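Local coordinates for protein malate synthase (Haloferax volcanii, PDB 3OYX) that catalyses the magnesium-dependent Claisen condensation of acetyl-CoA with glyoxylate and the hydrolysis that follows, yielding malate and CoA in the glyoxylate cycle, at residues A[82-87]-A[118-123]; A[155-160]-A[186-191]; A[192-197]-A[207-212]. All coordinates share one frame; numbering follows the deposited sequence.

In the fold
All three contacts are buried, and they follow one another along a single (beta/alpha)8 barrel. Contacts 1 and 2 belong to its sheet: contact 1 brings the loop after strand 80-81 against strand 118-121, and contact 2 pairs strands 152-157 and 183-188, the first of which is the neighbour of 118-121. Contact 3 lies farther from the centre and holds no strand; there helix 190-196, which starts within contact 2, meets the start of helix 210-223 beside a second subunit. Backbone bonds dominate the first two, whereas aromatic side chains carry the third. Each places a residue at the glyoxylate of chain B: Arg84, Glu158 and Val191, then Asp192.

Contact 1. Residues A[82-87]-A[118-123]; sequences HPRMVW and GFVIPE. With GLV (glyoxylic acid), chain C; GLV (glyoxylic acid), chain B.
Pro83 and Met85 both pair with the backbone of Val120: Val120 N donates to Pro83 O (3.0 Å, 164°), and Met85 N donates to Val120 O (2.9 Å). This single bridge links the continuation of strand 80-81 to strand 118-121, the two outermost strands of the sheet, and so closes the barrel. Val120 points toward segment 82-87, with its CB against Arg84 CB and its CG2 against His82. The neighbouring Phe119 points away, and Met85 CG lies 3.6 Å from its CD1, with the sulfur lying obliquely to the ring in a Met-aromatic contact. Farther along, Ile121 CG2 sits over one face of the Trp87 indole, 3.8 Å from the centroid of the five-membered ring, while Trp87 NE1 is satisfied by Asp129. A water joins His82 ND1 to Phe119 O, and His82 NE2 bonds Glu80.

The Arg84 chain leaves extended and bends at chi3 (78°), which turns the guanidinium edge to two glyoxylates: NH1 donates to O1 of the chain B molecule at 2.8 Å, NH2 to O3 of the chain C molecule at 2.8 Å. NH2 also forms a salt bridge with Asp49. A leucine here would probably cost both glyoxylate oxygens this donor and Asp49 this positive mate. Because O1 is the aldehyde oxygen and also a magnesium ligand, the Arg84 bond is likely to polarise the carbonyl for attack.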
loop_
_atom_site.group_PDB
_atom_site.type_symbol
_atom_site.label_atom_id
_atom_site.label_comp_id
_atom_site.label_asym_id
_atom_site.label_seq_id
_atom_site.Cartn_x
_atom_site.Cartn_y
_atom_site.Cartn_z
ATOM N N HIS A 82 -20.483 -7.269 -21.203
ATOM C CA HIS A 82 -19.597 -6.096 -21.287
ATOM C C HIS A 82 -18.373 -6.384 -22.141
ATOM O O HIS A 82 -17.351 -6.862 -21.649
ATOM C CB HIS A 82 -19.130 -5.631 -19.894
ATOM C CG HIS A 82 -20.236 -5.374 -18.897
ATOM N ND1 HIS A 82 -20.650 -4.106 -18.535
ATOM C CD2 HIS A 82 -20.996 -6.224 -18.161
ATOM C CE1 HIS A 82 -21.574 -4.177 -17.595
ATOM N NE2 HIS A 82 -21.809 -5.453 -17.351
ATOM N N PRO A 83 -18.452 -6.126 -23.446
ATOM C CA PRO A 83 -17.297 -6.442 -24.265
ATOM C C PRO A 83 -16.077 -5.537 -23.968
ATOM O O PRO A 83 -16.239 -4.332 -23.777
ATOM C CB PRO A 83 -17.798 -6.156 -25.678
ATOM C CG PRO A 83 -19.272 -6.373 -25.627
ATOM C CD PRO A 83 -19.672 -5.913 -24.240
ATOM N N ARG A 84 -14.866 -6.102 -23.980
ATOM C CA ARG A 84 -13.668 -5.350 -23.850
ATOM C C ARG A 84 -13.271 -4.848 -25.212
ATOM O O ARG A 84 -13.063 -5.667 -26.130
ATOM C CB ARG A 84 -12.547 -6.205 -23.252
ATOM C CG ARG A 84 -11.222 -5.429 -23.134
ATOM C CD ARG A 84 -10.289 -5.991 -22.097
ATOM N NE ARG A 84 -9.558 -7.179 -22.499
ATOM C CZ ARG A 84 -8.507 -7.683 -21.843
ATOM N NH1 ARG A 84 -7.982 -7.066 -20.771
ATOM N NH2 ARG A 84 -7.921 -8.785 -22.309
ATOM N N MET A 85 -13.125 -3.521 -25.332
ATOM C CA MET A 85 -12.628 -2.852 -26.536
ATOM C C MET A 85 -11.107 -2.627 -26.427
ATOM O O MET A 85 -10.517 -2.868 -25.374
ATOM C CB MET A 85 -13.323 -1.513 -26.629
ATOM C CG MET A 85 -14.824 -1.652 -26.697
ATOM S SD MET A 85 -15.332 -2.350 -28.291
ATOM C CE MET A 85 -15.321 -4.098 -27.982
ATOM N N VAL A 86 -10.452 -2.148 -27.478
ATOM C CA VAL A 86 -9.056 -1.865 -27.376
ATOM C C VAL A 86 -8.995 -0.425 -26.916
ATOM O O VAL A 86 -9.956 0.342 -27.123
ATOM C CB VAL A 86 -8.307 -2.053 -28.768
ATOM C CG1 VAL A 86 -8.261 -3.521 -29.141
ATOM C CG2 VAL A 86 -8.906 -1.163 -29.910
ATOM N N TRP A 87 -7.862 -0.063 -26.311
ATOM C CA TRP A 87 -7.608 1.270 -25.748
ATOM C C TRP A 87 -6.161 1.311 -25.330
ATOM O O TRP A 87 -5.575 0.278 -25.024
ATOM C CB TRP A 87 -8.450 1.484 -24.499
ATOM C CG TRP A 87 -8.367 2.902 -23.933
ATOM C CD1 TRP A 87 -7.516 3.366 -22.969
ATOM C CD2 TRP A 87 -9.123 4.025 -24.381
ATOM N NE1 TRP A 87 -7.715 4.712 -22.772
ATOM C CE2 TRP A 87 -8.711 5.138 -23.609
ATOM C CE3 TRP A 87 -10.125 4.187 -25.347
ATOM C CZ2 TRP A 87 -9.286 6.396 -23.746
ATOM C CZ3 TRP A 87 -10.688 5.427 -25.507
ATOM C CH2 TRP A 87 -10.248 6.526 -24.725
ATOM N N GLY A 118 -22.468 -2.489 -21.020
ATOM C CA GLY A 118 -21.389 -1.586 -20.907
ATOM C C GLY A 118 -20.175 -2.168 -21.588
ATOM O O GLY A 118 -20.275 -3.232 -22.190
ATOM N N PHE A 119 -19.038 -1.469 -21.509
ATOM C CA PHE A 119 -17.813 -1.917 -22.151
ATOM C C PHE A 119 -16.717 -1.838 -21.121
ATOM O O PHE A 119 -16.856 -1.130 -20.102
ATOM C CB PHE A 119 -17.462 -1.040 -23.341
ATOM C CG PHE A 119 -18.375 -1.242 -24.524
ATOM C CD1 PHE A 119 -18.116 -2.234 -25.460
ATOM C CD2 PHE A 119 -19.508 -0.468 -24.677
ATOM C CE1 PHE A 119 -18.953 -2.433 -26.527
ATOM C CE2 PHE A 119 -20.357 -0.661 -25.765
ATOM C CZ PHE A 119 -20.078 -1.645 -26.690
ATOM N N VAL A 120 -15.662 -2.605 -21.384
ATOM C CA VAL A 120 -14.522 -2.660 -20.541
ATOM C C VAL A 120 -13.438 -2.105 -21.428
ATOM O O VAL A 120 -13.384 -2.436 -22.636
ATOM C CB VAL A 120 -14.127 -4.105 -20.233
ATOM C CG1 VAL A 120 -12.910 -4.101 -19.294
ATOM C CG2 VAL A 120 -15.344 -4.929 -19.643
ATOM N N ILE A 121 -12.604 -1.256 -20.806
ATOM C CA ILE A 121 -11.613 -0.386 -21.412
ATOM C C ILE A 121 -10.270 -0.773 -20.743
ATOM O O ILE A 121 -10.071 -0.611 -19.526
ATOM C CB ILE A 121 -12.018 1.106 -21.167
ATOM C CG1 ILE A 121 -13.418 1.406 -21.727
ATOM C CG2 ILE A 121 -10.998 2.100 -21.746
ATOM C CD1 ILE A 121 -13.609 1.124 -23.195
ATOM N N PRO A 122 -9.357 -1.363 -21.533
ATOM C CA PRO A 122 -8.059 -1.757 -20.972
ATOM C C PRO A 122 -7.035 -0.591 -21.020
ATOM O O PRO A 122 -7.246 0.379 -21.757
ATOM C CB PRO A 122 -7.578 -2.783 -21.994
ATOM C CG PRO A 122 -8.120 -2.278 -23.290
ATOM C CD PRO A 122 -9.509 -1.800 -22.934
ATOM N N GLU A 123 -5.916 -0.725 -20.305
ATOM C CA GLU A 123 -4.757 0.127 -20.481
ATOM C C GLU A 123 -4.960 1.578 -20.124
ATOM O O GLU A 123 -4.193 2.387 -20.579
ATOM C CB GLU A 123 -4.258 0.035 -21.920
ATOM C CG GLU A 123 -3.762 -1.335 -22.264
ATOM C CD GLU A 123 -2.487 -1.709 -21.511
ATOM O OE1 GLU A 123 -1.952 -2.794 -21.795
ATOM O OE2 GLU A 123 -2.010 -0.934 -20.633
HETATM C C1 GLV C . -5.921 -12.590 -20.764
HETATM O O1 GLV C . -6.785 -12.822 -21.609
HETATM C C2 GLV C . -5.249 -11.264 -20.698
HETATM O O2 GLV C . -4.033 -11.126 -20.530
HETATM O O3 GLV C . -6.008 -10.188 -20.825
HETATM C C1 GLV B . -5.506 -8.098 -18.171
HETATM O O1 GLV B . -5.651 -7.569 -19.279
HETATM C C2 GLV B . -4.100 -8.335 -17.822
HETATM O O2 GLV B . -3.853 -9.041 -16.847
HETATM O O3 GLV B . -3.128 -7.713 -18.540
HETATM O O HOH W 1 -18.518 -1.877 -18.063
#

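Contact 2. Residues A[155-160]-A[186-191]; sequences VIIESG and LVDGEV. With MG (magnesium ion), chain D; GLV (glyoxylic acid), chain B.
Strands 155-157 and 186-188 run side by side as neighbouring parallel strands of the (beta/alpha)8 barrel, joined in sequence by a beta-alpha-beta connection, and their C-terminal ends open onto the active site. The pairing sets Val155 beside Leu186, Ile156 beside Val187 and Ile157 beside Asp188. Three backbone bonds hold it: Val187 N to Val155 O, Ile157 N to Val187 O at 2.8 Å, and Gly189 N to Ile157 O at 3.0 Å, the last carrying the pairing one step past the strands.

Side chains alternate between the two faces. Ile156 and Val187 share one, with Ile156 CD1 3.8 Å from Val187 CB; Ile156 CG2 reaches the bare CA of Gly189. On the other, Val155 and Leu186 lie alongside, CG2 to CD2 at 3.6 Å, with Trp130 of helix 127-143 covering both. Asp188 shares this face with Ile157 but sends OD1 to the Thr216 hydroxyl, which satisfies that oxygen.

Past the strands the chemistry becomes ionic. Glu158 has CG between its backbone N and carbonyl carbon (chi1 53°) and is extended beyond, which carries the carboxylate to the magnesium. OE2 takes Glu123 N, and a metal-bound water lies within bonding distance of it, while OE1 binds the ion at 2.1 Å. Across from Glu158, Gly189 is the N-cap of helix 190-196, whose first turn presents the amide of Val191: Val191 N donates to the carboxylate oxygen O2 of the chain B glyoxylate at 2.8 Å.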
loop_
_atom_site.group_PDB
_atom_site.type_symbol
_atom_site.label_atom_id
_atom_site.label_comp_id
_atom_site.label_asym_id
_atom_site.label_seq_id
_atom_site.Cartn_x
_atom_site.Cartn_y
_atom_site.Cartn_z
ATOM N N VAL A 155 -12.850 -0.404 -16.108
ATOM C CA VAL A 155 -11.515 -0.188 -16.600
ATOM C C VAL A 155 -10.668 -1.305 -16.095
ATOM O O VAL A 155 -10.978 -1.851 -15.033
ATOM C CB VAL A 155 -11.012 1.181 -16.147
ATOM C CG1 VAL A 155 -11.864 2.279 -16.847
ATOM C CG2 VAL A 155 -11.096 1.292 -14.622
ATOM N N ILE A 156 -9.642 -1.666 -16.853
ATOM C CA ILE A 156 -8.655 -2.567 -16.371
ATOM C C ILE A 156 -7.587 -1.678 -15.749
ATOM O O ILE A 156 -7.057 -0.740 -16.405
ATOM C CB ILE A 156 -8.015 -3.425 -17.498
ATOM C CG1 ILE A 156 -9.058 -4.178 -18.356
ATOM C CG2 ILE A 156 -7.094 -4.457 -16.865
ATOM C CD1 ILE A 156 -9.944 -5.155 -17.624
ATOM N N ILE A 157 -7.280 -1.930 -14.480
ATOM C CA ILE A 157 -6.178 -1.286 -13.825
ATOM C C ILE A 157 -4.893 -2.054 -14.120
ATOM O O ILE A 157 -4.594 -3.089 -13.489
ATOM C CB ILE A 157 -6.413 -1.217 -12.327
ATOM C CG1 ILE A 157 -7.812 -0.598 -12.089
ATOM C CG2 ILE A 157 -5.165 -0.496 -11.654
ATOM C CD1 ILE A 157 -7.907 0.956 -12.235
ATOM N N GLU A 158 -4.126 -1.577 -15.088
ATOM C CA GLU A 158 -2.930 -2.364 -15.438
ATOM C C GLU A 158 -1.722 -1.521 -15.791
ATOM O O GLU A 158 -0.886 -1.924 -16.642
ATOM C CB GLU A 158 -3.234 -3.334 -16.589
ATOM C CG GLU A 158 -3.843 -2.714 -17.843
ATOM C CD GLU A 158 -4.504 -3.766 -18.764
ATOM O OE1 GLU A 158 -4.272 -4.986 -18.585
ATOM O OE2 GLU A 158 -5.278 -3.371 -19.658
ATOM N N SER A 159 -1.664 -0.359 -15.136
ATOM C CA SER A 159 -0.478 0.471 -15.082
ATOM C C SER A 159 -0.399 1.168 -13.759
ATOM O O SER A 159 -1.434 1.307 -13.070
ATOM C CB SER A 159 -0.533 1.510 -16.178
ATOM O OG SER A 159 -1.642 2.361 -16.000
ATOM N N GLY A 160 0.810 1.636 -13.406
ATOM C CA GLY A 160 1.031 2.475 -12.211
ATOM C C GLY A 160 0.159 3.732 -12.210
ATOM O O GLY A 160 -0.437 4.049 -11.168
ATOM N N LEU A 186 -13.636 -2.016 -11.395
ATOM C CA LEU A 186 -12.226 -1.691 -11.396
ATOM C C LEU A 186 -11.588 -3.054 -11.288
ATOM O O LEU A 186 -11.721 -3.741 -10.247
ATOM C CB LEU A 186 -11.831 -0.843 -10.191
ATOM C CG LEU A 186 -12.694 0.406 -10.034
ATOM C CD1 LEU A 186 -12.297 1.177 -8.760
ATOM C CD2 LEU A 186 -12.576 1.219 -11.332
ATOM N N VAL A 187 -10.913 -3.442 -12.373
ATOM C CA VAL A 187 -10.575 -4.823 -12.577
ATOM C C VAL A 187 -9.072 -4.809 -12.657
ATOM O O VAL A 187 -8.553 -4.209 -13.577
ATOM C CB VAL A 187 -11.071 -5.305 -13.982
ATOM C CG1 VAL A 187 -10.739 -6.797 -14.216
ATOM C CG2 VAL A 187 -12.567 -4.997 -14.213
ATOM N N ASP A 188 -8.380 -5.537 -11.788
ATOM C CA ASP A 188 -6.931 -5.641 -11.895
ATOM C C ASP A 188 -6.524 -6.415 -13.123
ATOM O O ASP A 188 -7.133 -7.403 -13.465
ATOM C CB ASP A 188 -6.313 -6.247 -10.618
ATOM C CG ASP A 188 -6.320 -5.247 -9.481
ATOM O OD1 ASP A 188 -6.303 -4.055 -9.877
ATOM O OD2 ASP A 188 -6.384 -5.602 -8.264
ATOM N N GLY A 189 -5.468 -5.967 -13.782
ATOM C CA GLY A 189 -4.892 -6.731 -14.883
ATOM C C GLY A 189 -3.449 -6.972 -14.570
ATOM O O GLY A 189 -2.550 -6.282 -15.058
ATOM N N GLU A 190 -3.242 -7.980 -13.727
ATOM C CA GLU A 190 -1.897 -8.330 -13.258
ATOM C C GLU A 190 -0.892 -8.601 -14.384
ATOM O O GLU A 190 0.327 -8.458 -14.163
ATOM C CB GLU A 190 -1.898 -9.502 -12.267
ATOM C CG GLU A 190 -2.187 -9.077 -10.862
ATOM C CD GLU A 190 -3.650 -9.096 -10.559
ATOM O OE1 GLU A 190 -4.489 -9.075 -11.492
ATOM O OE2 GLU A 190 -3.980 -9.145 -9.361
ATOM N N VAL A 191 -1.367 -8.990 -15.564
ATOM C CA VAL A 191 -0.416 -9.311 -16.649
ATOM C C VAL A 191 0.284 -8.043 -17.186
ATOM O O VAL A 191 1.494 -7.894 -17.046
ATOM C CB VAL A 191 -1.018 -10.189 -17.792
ATOM C CG1 VAL A 191 0.087 -10.626 -18.733
ATOM C CG2 VAL A 191 -1.644 -11.432 -17.188
HETATM MG MG MG D . -4.123 -6.621 -19.925
HETATM C C1 GLV B . -5.506 -8.098 -18.171
HETATM O O1 GLV B . -5.651 -7.569 -19.279
HETATM C C2 GLV B . -4.100 -8.335 -17.822
HETATM O O2 GLV B . -3.853 -9.041 -16.847
HETATM O O3 GLV B . -3.128 -7.713 -18.540
HETATM O O HOH W 2 -5.135 -5.494 -21.351
HETATM O O HOH W 3 -4.099 -8.323 -21.443
#

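Contact 3. Residues A[192-197]-A[207-212]; sequences DYTKDM and PAWPEL. With MG (magnesium ion), chain D; K (potassium ion), chain J; GLV (glyoxylic acid), chain B.
Tyr193 and Thr194 belong to helix 190-196, while Pro207 and Trp209 lead into helix 210-223, and the two backbones stay well apart: the closest CA atoms are those of Thr194 and Pro207, 7.4 Å from each other. Within the first helix Asp196 N bonds Asp192 O and Met197 N bonds Tyr193 O. Trp209, at the N-cap position of the second, has a left-handed backbone conformation, with its CB directed toward the first helix.

The side chains bridge the gap. With CG of Tyr193 opposite the backbone N (chi1 -180°), its ring is carried out toward helix 210-223. It drives its CE2 edge into the face of Trp209 as a T-shaped pair, with the planes at 84° and the Tyr193 centroid 4.8 Å from that of the six-membered ring of Trp209. Leu212 CD2 lies squarely over one face of Tyr193, 3.6 Å from the ring centroid, and Met197 CG covers the opposite face, fixing the phenol in a slot; its OH bonds Glu163. The indole is anchored at its edge, where Trp209 NE1 donates in the ring plane to Thr194 OG1 at 3.1 Å and 169°. Thr194 OG1 also bonds Glu190 O, one turn back.

In the (beta/alpha)8 barrel this packs the short helix after strand 183-188, at the catalytic end, against the outer helix that follows that strand. The same short helix contributes to the active site: Asp192 OD2 binds magnesium at 2.0 Å, and Asp192 N donates to O3 of the chain B glyoxylate at 2.8 Å. Lys195 NZ bonds Asp192 O, which also accepts from the Asp196 amide. At the far end Met197 O binds a potassium ion at 2.7 Å, together with Ser217, Ser221 and Gly252 of the second subunit.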
loop_
_atom_site.group_PDB
_atom_site.type_symbol
_atom_site.label_atom_id
_atom_site.label_comp_id
_atom_site.label_asym_id
_atom_site.label_seq_id
_atom_site.Cartn_x
_atom_site.Cartn_y
_atom_site.Cartn_z
ATOM N N ASP A 192 -0.462 -7.138 -17.799
ATOM C CA ASP A 192 0.118 -5.949 -18.336
ATOM C C ASP A 192 0.692 -5.103 -17.217
ATOM O O ASP A 192 1.712 -4.425 -17.426
ATOM C CB ASP A 192 -0.957 -5.192 -19.066
ATOM C CG ASP A 192 -1.237 -5.783 -20.422
ATOM O OD1 ASP A 192 -0.239 -5.958 -21.135
ATOM O OD2 ASP A 192 -2.414 -6.081 -20.754
ATOM N N TYR A 193 0.102 -5.195 -16.019
ATOM C CA TYR A 193 0.624 -4.455 -14.869
ATOM C C TYR A 193 2.044 -4.868 -14.492
ATOM O O TYR A 193 2.896 -3.980 -14.241
ATOM C CB TYR A 193 -0.321 -4.568 -13.682
ATOM C CG TYR A 193 0.060 -3.849 -12.400
ATOM C CD1 TYR A 193 -0.300 -2.521 -12.197
ATOM C CD2 TYR A 193 0.699 -4.538 -11.365
ATOM C CE1 TYR A 193 0.020 -1.853 -11.012
ATOM C CE2 TYR A 193 1.009 -3.926 -10.173
ATOM C CZ TYR A 193 0.656 -2.565 -9.989
ATOM O OH TYR A 193 0.990 -1.938 -8.799
ATOM N N THR A 194 2.321 -6.178 -14.522
ATOM C CA THR A 194 3.654 -6.720 -14.253
ATOM C C THR A 194 4.629 -6.111 -15.186
ATOM O O THR A 194 5.676 -5.652 -14.755
ATOM C CB THR A 194 3.715 -8.260 -14.375
ATOM O OG1 THR A 194 2.915 -8.790 -13.335
ATOM C CG2 THR A 194 5.167 -8.826 -14.150
ATOM N N LYS A 195 4.249 -6.040 -16.455
ATOM C CA LYS A 195 5.058 -5.385 -17.444
ATOM C C LYS A 195 5.277 -3.884 -17.182
ATOM O O LYS A 195 6.395 -3.383 -17.210
ATOM C CB LYS A 195 4.342 -5.564 -18.792
ATOM C CG LYS A 195 5.071 -4.879 -19.904
ATOM C CD LYS A 195 4.178 -4.657 -21.166
ATOM C CE LYS A 195 2.662 -4.227 -21.017
ATOM N NZ LYS A 195 2.294 -3.030 -20.221
ATOM N N ASP A 196 4.205 -3.122 -17.000
ATOM C CA ASP A 196 4.340 -1.676 -16.845
ATOM C C ASP A 196 5.194 -1.341 -15.618
ATOM O O ASP A 196 5.911 -0.348 -15.647
ATOM C CB ASP A 196 2.956 -1.075 -16.688
ATOM C CG ASP A 196 2.975 0.425 -16.597
ATOM O OD1 ASP A 196 3.155 1.053 -17.664
ATOM O OD2 ASP A 196 2.791 0.959 -15.474
ATOM N N MET A 197 5.115 -2.175 -14.567
ATOM C CA MET A 197 5.920 -2.025 -13.359
ATOM C C MET A 197 7.348 -2.609 -13.535
ATOM O O MET A 197 8.193 -2.458 -12.622
ATOM C CB MET A 197 5.239 -2.721 -12.164
ATOM C CG MET A 197 3.859 -2.141 -11.779
ATOM S SD MET A 197 4.163 -0.591 -10.898
ATOM C CE MET A 197 4.462 -1.236 -9.251
ATOM N N PRO A 207 3.867 -12.010 -10.196
ATOM C CA PRO A 207 3.782 -11.691 -8.766
ATOM C C PRO A 207 2.313 -11.611 -8.284
ATOM O O PRO A 207 1.358 -11.420 -9.086
ATOM C CB PRO A 207 4.418 -10.291 -8.663
ATOM C CG PRO A 207 5.082 -10.045 -9.976
ATOM C CD PRO A 207 4.338 -10.867 -10.991
ATOM N N ALA A 208 2.162 -11.694 -6.966
ATOM C CA ALA A 208 0.881 -11.665 -6.312
ATOM C C ALA A 208 0.310 -10.232 -6.143
ATOM O O ALA A 208 -0.907 -10.043 -5.991
ATOM C CB ALA A 208 1.014 -12.424 -4.980
ATOM N N TRP A 209 1.180 -9.214 -6.151
ATOM C CA TRP A 209 0.764 -7.788 -6.054
ATOM C C TRP A 209 -0.344 -7.529 -5.021
ATOM O O TRP A 209 -1.394 -6.938 -5.309
ATOM C CB TRP A 209 0.273 -7.326 -7.401
ATOM C CG TRP A 209 1.284 -7.368 -8.482
ATOM C CD1 TRP A 209 1.247 -8.144 -9.612
ATOM C CD2 TRP A 209 2.446 -6.524 -8.607
ATOM N NE1 TRP A 209 2.329 -7.843 -10.424
ATOM C CE2 TRP A 209 3.085 -6.870 -9.826
ATOM C CE3 TRP A 209 3.003 -5.520 -7.807
ATOM C CZ2 TRP A 209 4.244 -6.254 -10.263
ATOM C CZ3 TRP A 209 4.172 -4.908 -8.236
ATOM C CH2 TRP A 209 4.787 -5.281 -9.456
ATOM N N PRO A 210 -0.100 -7.942 -3.782
ATOM C CA PRO A 210 -1.186 -7.733 -2.813
ATOM C C PRO A 210 -1.555 -6.274 -2.725
ATOM O O PRO A 210 -2.717 -5.981 -2.560
ATOM C CB PRO A 210 -0.590 -8.208 -1.477
ATOM C CG PRO A 210 0.959 -8.313 -1.728
ATOM C CD PRO A 210 1.177 -8.416 -3.185
ATOM N N GLU A 211 -0.602 -5.348 -2.853
ATOM C CA GLU A 211 -0.929 -3.931 -2.620
ATOM C C GLU A 211 -1.791 -3.422 -3.748
ATOM O O GLU A 211 -2.712 -2.665 -3.507
ATOM C CB GLU A 211 0.283 -3.014 -2.487
ATOM C CG GLU A 211 1.400 -3.352 -1.446
ATOM C CD GLU A 211 2.339 -4.537 -1.843
ATOM O OE1 GLU A 211 2.205 -5.154 -2.996
ATOM O OE2 GLU A 211 3.191 -4.821 -0.929
ATOM N N LEU A 212 -1.566 -3.868 -4.976
ATOM C CA LEU A 212 -2.457 -3.444 -6.052
ATOM C C LEU A 212 -3.903 -3.828 -5.767
ATOM O O LEU A 212 -4.818 -3.027 -6.025
ATOM C CB LEU A 212 -2.070 -4.045 -7.374
ATOM C CG LEU A 212 -3.076 -3.836 -8.509
ATOM C CD1 LEU A 212 -3.201 -2.358 -8.835
ATOM C CD2 LEU A 212 -2.655 -4.600 -9.733
HETATM MG MG MG D . -4.123 -6.621 -19.925
HETATM K K K J . 8.951 -0.074 -11.523
HETATM C C1 GLV B . -5.506 -8.098 -18.171
HETATM O O1 GLV B . -5.651 -7.569 -19.279
HETATM C C2 GLV B . -4.100 -8.335 -17.822
HETATM O O2 GLV B . -3.853 -9.041 -16.847
HETATM O O3 GLV B . -3.128 -7.713 -18.540
HETATM O O HOH W 3 -4.099 -8.323 -21.443
HETATM O O HOH W 2 -5.135 -5.494 -21.351
#